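Local coordinates for protein sulfurtransferase (Azotobacter vinelandii, PDB 1E0C) that probably transfers sulfur from thiosulfate to cyanide as a two-domain rhodanese, holding the sulfur on a cysteine as a persulfide, at residues Val10-Asp15 / Tyr112-Leu117; Ala22-Leu27 / Glu81-Val86. All blocks are in the same frame, centred on the assembly; numbering follows the deposited sequence.

From the N terminus, the chain enters at edge strand 10-11, turns into helix 13-17 and reaches strand 25-29. Interaction 1 pairs that edge strand with strand 110-113 and so closes a loop of almost a hundred residues. Interaction 2 lies wholly within this loop: it pairs strand 25-29 with strand 83-87, closing a shorter excursion that carries strand 45-46 and helix 66-76. The two loops therefore nest without crossing. Strands 110-113 and 83-87 are neighbours in one parallel sheet, where Leu113 N probably bonds to Val86 O at 3.1 Å, so together the contacts take in four neighbouring strands of the sheet of the N-terminal rhodanese-like domain.

Interaction 1 of 2, residues Val10-Asp15 / Tyr112-Leu117; sequences VIEPAD and YLNGGL
Val10 opens the contact beside Tyr112, its parallel partner, with Val10 CG2 at the edge of the tyrosine ring, 4.1 Å from CD2. The other methyl, CG1, is turned anti to the backbone N (chi1 173°) and leans on the Asn114 side chain, 3.4 Å from its CG. Ile11 supplies the two backbone bonds: Ile11 N donates to Tyr112 O at 2.9 Å, and Ile11 O accepts from Asn114 N at 2.8 Å. Its side chain lies on the opposite sheet face from Val10, with CG1 close to Tyr112 O. Glu12 sits at the N-cap position of helix 13-17, and its backbone N is held by Asp15 OD2. Its side chain bends at chi2 (-68°) and runs beside that of Asn114, so that Asn114 ND2 gives a nearly straight bond to Glu12 OE2, 3.0 Å long. The bond meets the syn side of the carboxylate, tilted out of its plane, while Glu12 OE2 lies in the plane of the Asn114 amide; the two planes stand 70° apart. Pro13 then crosses Leu113 at about a right angle, its N 3.5 Å from Leu113 CD1. From Leu113, the last paired residue, a type II turn runs to Gly116 toward the following helix, with both glycines at positive phi.

The contact joins the edge strand of the N-terminal rhodanese-like sheet to strand 110-113 and also faces strand 206-207 of the second half of the chain. Arg206 makes a salt bridge with Glu12 OE1, and Ile207 N donates to Asn114 OD1. Asn114, a buried residue, is thus gripped through its backbone N and both ends of its amide, which fixes the flip of that amide, while Arg206 probably helps to keep the Glu12 carboxylate charged.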
# COMPACT_ATOMS: atom_id res chain seq x y z
N VAL A 10 -12.30 0.83 -2.02
CA VAL A 10 -12.28 -0.50 -1.40
C VAL A 10 -13.52 -1.27 -1.82
O VAL A 10 -14.64 -0.79 -1.63
CB VAL A 10 -12.20 -0.39 0.13
CG1 VAL A 10 -12.37 -1.74 0.80
CG2 VAL A 10 -10.89 0.27 0.55
N ILE A 11 -13.33 -2.36 -2.57
CA ILE A 11 -14.47 -3.14 -3.05
C ILE A 11 -14.49 -4.50 -2.40
O ILE A 11 -13.51 -4.95 -1.81
CB ILE A 11 -14.42 -3.28 -4.59
CG1 ILE A 11 -13.26 -4.19 -5.01
CG2 ILE A 11 -14.26 -1.89 -5.21
CD1 ILE A 11 -13.17 -4.39 -6.52
N GLU A 12 -15.63 -5.20 -2.49
CA GLU A 12 -15.73 -6.51 -1.86
C GLU A 12 -15.50 -7.61 -2.90
O GLU A 12 -15.63 -7.38 -4.10
CB GLU A 12 -17.14 -6.66 -1.25
CG GLU A 12 -17.43 -5.62 -0.17
CD GLU A 12 -16.58 -5.82 1.07
OE1 GLU A 12 -16.29 -6.99 1.39
OE2 GLU A 12 -16.19 -4.84 1.73
N PRO A 13 -15.22 -8.81 -2.44
CA PRO A 13 -15.05 -9.97 -3.31
C PRO A 13 -16.20 -10.13 -4.28
O PRO A 13 -15.98 -10.42 -5.46
CB PRO A 13 -14.96 -11.13 -2.33
CG PRO A 13 -14.33 -10.52 -1.11
CD PRO A 13 -14.98 -9.16 -1.01
N ALA A 14 -17.45 -9.97 -3.83
CA ALA A 14 -18.59 -10.07 -4.73
C ALA A 14 -18.49 -9.10 -5.89
O ALA A 14 -18.87 -9.44 -7.01
CB ALA A 14 -19.90 -9.84 -3.98
N ASP A 15 -18.05 -7.87 -5.61
CA ASP A 15 -17.95 -6.86 -6.67
C ASP A 15 -16.91 -7.28 -7.72
O ASP A 15 -17.11 -7.07 -8.91
CB ASP A 15 -17.50 -5.51 -6.09
CG ASP A 15 -18.43 -4.99 -5.02
OD1 ASP A 15 -19.66 -5.10 -5.21
OD2 ASP A 15 -17.92 -4.46 -4.02
N TYR A 112 -8.95 -1.54 -4.20
CA TYR A 112 -8.39 -2.52 -3.30
C TYR A 112 -9.47 -3.57 -2.99
O TYR A 112 -10.61 -3.20 -2.71
CB TYR A 112 -7.99 -1.87 -1.96
CG TYR A 112 -7.65 -2.90 -0.91
CD1 TYR A 112 -6.64 -3.82 -1.14
CD2 TYR A 112 -8.32 -2.97 0.31
CE1 TYR A 112 -6.28 -4.77 -0.20
CE2 TYR A 112 -7.98 -3.91 1.26
CZ TYR A 112 -6.96 -4.81 1.00
OH TYR A 112 -6.62 -5.77 1.93
N LEU A 113 -9.09 -4.84 -3.11
CA LEU A 113 -10.02 -5.91 -2.76
C LEU A 113 -10.01 -6.08 -1.23
O LEU A 113 -9.03 -6.53 -0.65
CB LEU A 113 -9.59 -7.24 -3.40
CG LEU A 113 -10.44 -8.45 -2.98
CD1 LEU A 113 -11.88 -8.24 -3.42
CD2 LEU A 113 -9.87 -9.73 -3.59
N ASN A 114 -11.10 -5.66 -0.59
CA ASN A 114 -11.16 -5.71 0.87
C ASN A 114 -10.88 -7.09 1.43
O ASN A 114 -11.58 -8.05 1.11
CB ASN A 114 -12.55 -5.22 1.32
CG ASN A 114 -12.50 -4.60 2.71
OD1 ASN A 114 -11.43 -4.44 3.29
ND2 ASN A 114 -13.67 -4.25 3.24
N GLY A 115 -9.84 -7.23 2.25
CA GLY A 115 -9.48 -8.51 2.82
C GLY A 115 -8.71 -9.39 1.83
O GLY A 115 -8.31 -10.51 2.17
N GLY A 116 -8.51 -8.90 0.62
CA GLY A 116 -7.73 -9.60 -0.38
C GLY A 116 -8.09 -11.07 -0.53
O GLY A 116 -9.26 -11.47 -0.52
N LEU A 117 -7.07 -11.90 -0.69
CA LEU A 117 -7.31 -13.34 -0.87
C LEU A 117 -7.93 -13.98 0.36
O LEU A 117 -8.61 -15.00 0.27
CB LEU A 117 -5.98 -14.03 -1.23
CG LEU A 117 -6.11 -15.50 -1.65
CD1 LEU A 117 -6.71 -15.60 -3.04
CD2 LEU A 117 -4.74 -16.17 -1.62

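Interaction 2 of 2, residues Ala22-Leu27 / Glu81-Val86; sequences APELIL and EAVYVV
Two neighbouring strands of the parallel sheet in the N-terminal rhodanese-like domain meet here, Leu25-Leu27 against Val83-Val86, their axes 4.6 Å apart at closest approach. A type I turn from Ala22 to Leu25 leads into the first strand. The donor alternates between the strands: Val83 N gives to Glu24 O at 2.8 Å, Ile26 N almost straight to Val83 O, and Val85 N to Ile26 O at 2.9 Å. All three donors stand clear of the carbonyl plane, by just over 30°.

On one face, Ile26 and Tyr84 run side by side. Ile26 CB sits over the tyrosine ring toward its rim, a CH-pi contact 4.1 Å from the centroid, while CG2 touches CE2 at 3.6 Å and CD1 touches both Tyr84 CZ and Ala82 CB. Ile26 CG2 is the branch anti to the backbone N (CG1 has chi1 -59°), which lets both arms bear on the partner strand. Replacing Tyr84 with an alanine would probably leave Ile26 without its aromatic cover and His78 ND1 without the hydroxyl it bonds. This face packs toward helix 93-104, where Leu102 touches Tyr84, as expected of the alpha/beta rhodanese fold with helices on both sides of the sheet.

Leu25, Leu27, Val83 and Val85 occupy the other face, where Leu16 of helix 13-17 packs on Leu25, Leu27 and Val85. Leu25 CD1 presses on Val85 CG2 at 3.4 Å, a tight carbon contact, and Leu27 CD1 meets Val85 CG1 at 3.9 Å. Just before the first strand Glu24 CG lies alongside Val83 CG2, while its carboxylate turns away to Asp3 N. A water donates to Glu81 OE2 and, weakly, to Pro23 O.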
# COMPACT_ATOMS: atom_id res chain seq x y z
N ALA A 22 -13.98 -8.16 -17.12
CA ALA A 22 -13.94 -6.80 -17.68
C ALA A 22 -12.61 -6.60 -18.41
O ALA A 22 -11.56 -6.94 -17.85
CB ALA A 22 -14.09 -5.78 -16.56
N PRO A 23 -12.65 -6.17 -19.66
CA PRO A 23 -11.46 -6.09 -20.49
C PRO A 23 -10.43 -5.10 -19.96
O PRO A 23 -9.24 -5.29 -20.17
CB PRO A 23 -11.97 -5.68 -21.86
CG PRO A 23 -13.32 -5.10 -21.61
CD PRO A 23 -13.87 -5.85 -20.43
N GLU A 24 -10.89 -4.06 -19.28
CA GLU A 24 -10.03 -3.03 -18.72
C GLU A 24 -9.35 -3.45 -17.42
O GLU A 24 -8.46 -2.75 -16.92
CB GLU A 24 -10.84 -1.75 -18.49
CG GLU A 24 -11.87 -1.82 -17.38
CD GLU A 24 -13.25 -2.27 -17.80
OE1 GLU A 24 -13.40 -3.03 -18.77
OE2 GLU A 24 -14.24 -1.87 -17.13
N LEU A 25 -9.78 -4.56 -16.84
CA LEU A 25 -9.28 -4.98 -15.54
C LEU A 25 -7.84 -5.47 -15.60
O LEU A 25 -7.48 -6.39 -16.34
CB LEU A 25 -10.16 -6.09 -14.96
CG LEU A 25 -9.67 -6.75 -13.67
CD1 LEU A 25 -9.61 -5.72 -12.54
CD2 LEU A 25 -10.60 -7.90 -13.29
N ILE A 26 -7.01 -4.87 -14.74
CA ILE A 26 -5.68 -5.40 -14.46
C ILE A 26 -5.68 -5.83 -12.99
O ILE A 26 -5.69 -4.98 -12.10
CB ILE A 26 -4.55 -4.40 -14.72
CG1 ILE A 26 -4.55 -3.94 -16.18
CG2 ILE A 26 -3.21 -5.07 -14.37
CD1 ILE A 26 -3.36 -3.09 -16.58
N LEU A 27 -5.82 -7.12 -12.78
CA LEU A 27 -5.93 -7.70 -11.44
C LEU A 27 -4.54 -8.13 -10.97
O LEU A 27 -3.87 -8.94 -11.60
CB LEU A 27 -6.87 -8.90 -11.48
CG LEU A 27 -7.07 -9.71 -10.21
CD1 LEU A 27 -7.62 -8.82 -9.09
CD2 LEU A 27 -8.06 -10.85 -10.48
N GLU A 81 -6.81 2.85 -20.55
CA GLU A 81 -8.13 2.50 -20.01
C GLU A 81 -8.07 1.57 -18.81
O GLU A 81 -9.11 1.17 -18.28
CB GLU A 81 -8.92 1.80 -21.14
CG GLU A 81 -8.31 0.47 -21.54
CD GLU A 81 -7.34 0.53 -22.70
OE1 GLU A 81 -6.51 1.45 -22.77
OE2 GLU A 81 -7.39 -0.38 -23.55
N ALA A 82 -6.88 1.15 -18.40
CA ALA A 82 -6.73 0.16 -17.35
C ALA A 82 -7.42 0.58 -16.05
O ALA A 82 -7.34 1.74 -15.65
CB ALA A 82 -5.26 -0.07 -17.03
N VAL A 83 -7.96 -0.42 -15.37
CA VAL A 83 -8.46 -0.27 -14.01
C VAL A 83 -7.82 -1.39 -13.18
O VAL A 83 -8.00 -2.57 -13.48
CB VAL A 83 -9.98 -0.36 -13.87
CG1 VAL A 83 -10.36 -0.17 -12.40
CG2 VAL A 83 -10.69 0.70 -14.71
N TYR A 84 -7.00 -1.01 -12.20
CA TYR A 84 -6.31 -1.99 -11.39
C TYR A 84 -7.19 -2.39 -10.20
O TYR A 84 -7.87 -1.55 -9.62
CB TYR A 84 -5.00 -1.44 -10.83
CG TYR A 84 -3.92 -1.28 -11.89
CD1 TYR A 84 -3.95 -0.20 -12.74
CD2 TYR A 84 -2.89 -2.21 -12.00
CE1 TYR A 84 -2.96 -0.02 -13.71
CE2 TYR A 84 -1.91 -2.04 -12.96
CZ TYR A 84 -1.97 -0.97 -13.82
OH TYR A 84 -0.98 -0.80 -14.77
N VAL A 85 -7.20 -3.68 -9.94
CA VAL A 85 -7.74 -4.21 -8.69
C VAL A 85 -6.59 -4.96 -8.01
O VAL A 85 -5.88 -5.72 -8.67
CB VAL A 85 -8.94 -5.14 -8.86
CG1 VAL A 85 -9.35 -5.73 -7.52
CG2 VAL A 85 -10.10 -4.35 -9.46
N VAL A 86 -6.31 -4.59 -6.77
CA VAL A 86 -5.09 -5.07 -6.12
C VAL A 86 -5.41 -5.87 -4.87
O VAL A 86 -6.24 -5.46 -4.05
CB VAL A 86 -4.22 -3.85 -5.73
CG1 VAL A 86 -2.85 -4.30 -5.28
CG2 VAL A 86 -4.13 -2.86 -6.88
O HOH W 1 -8.51 -2.59 -22.09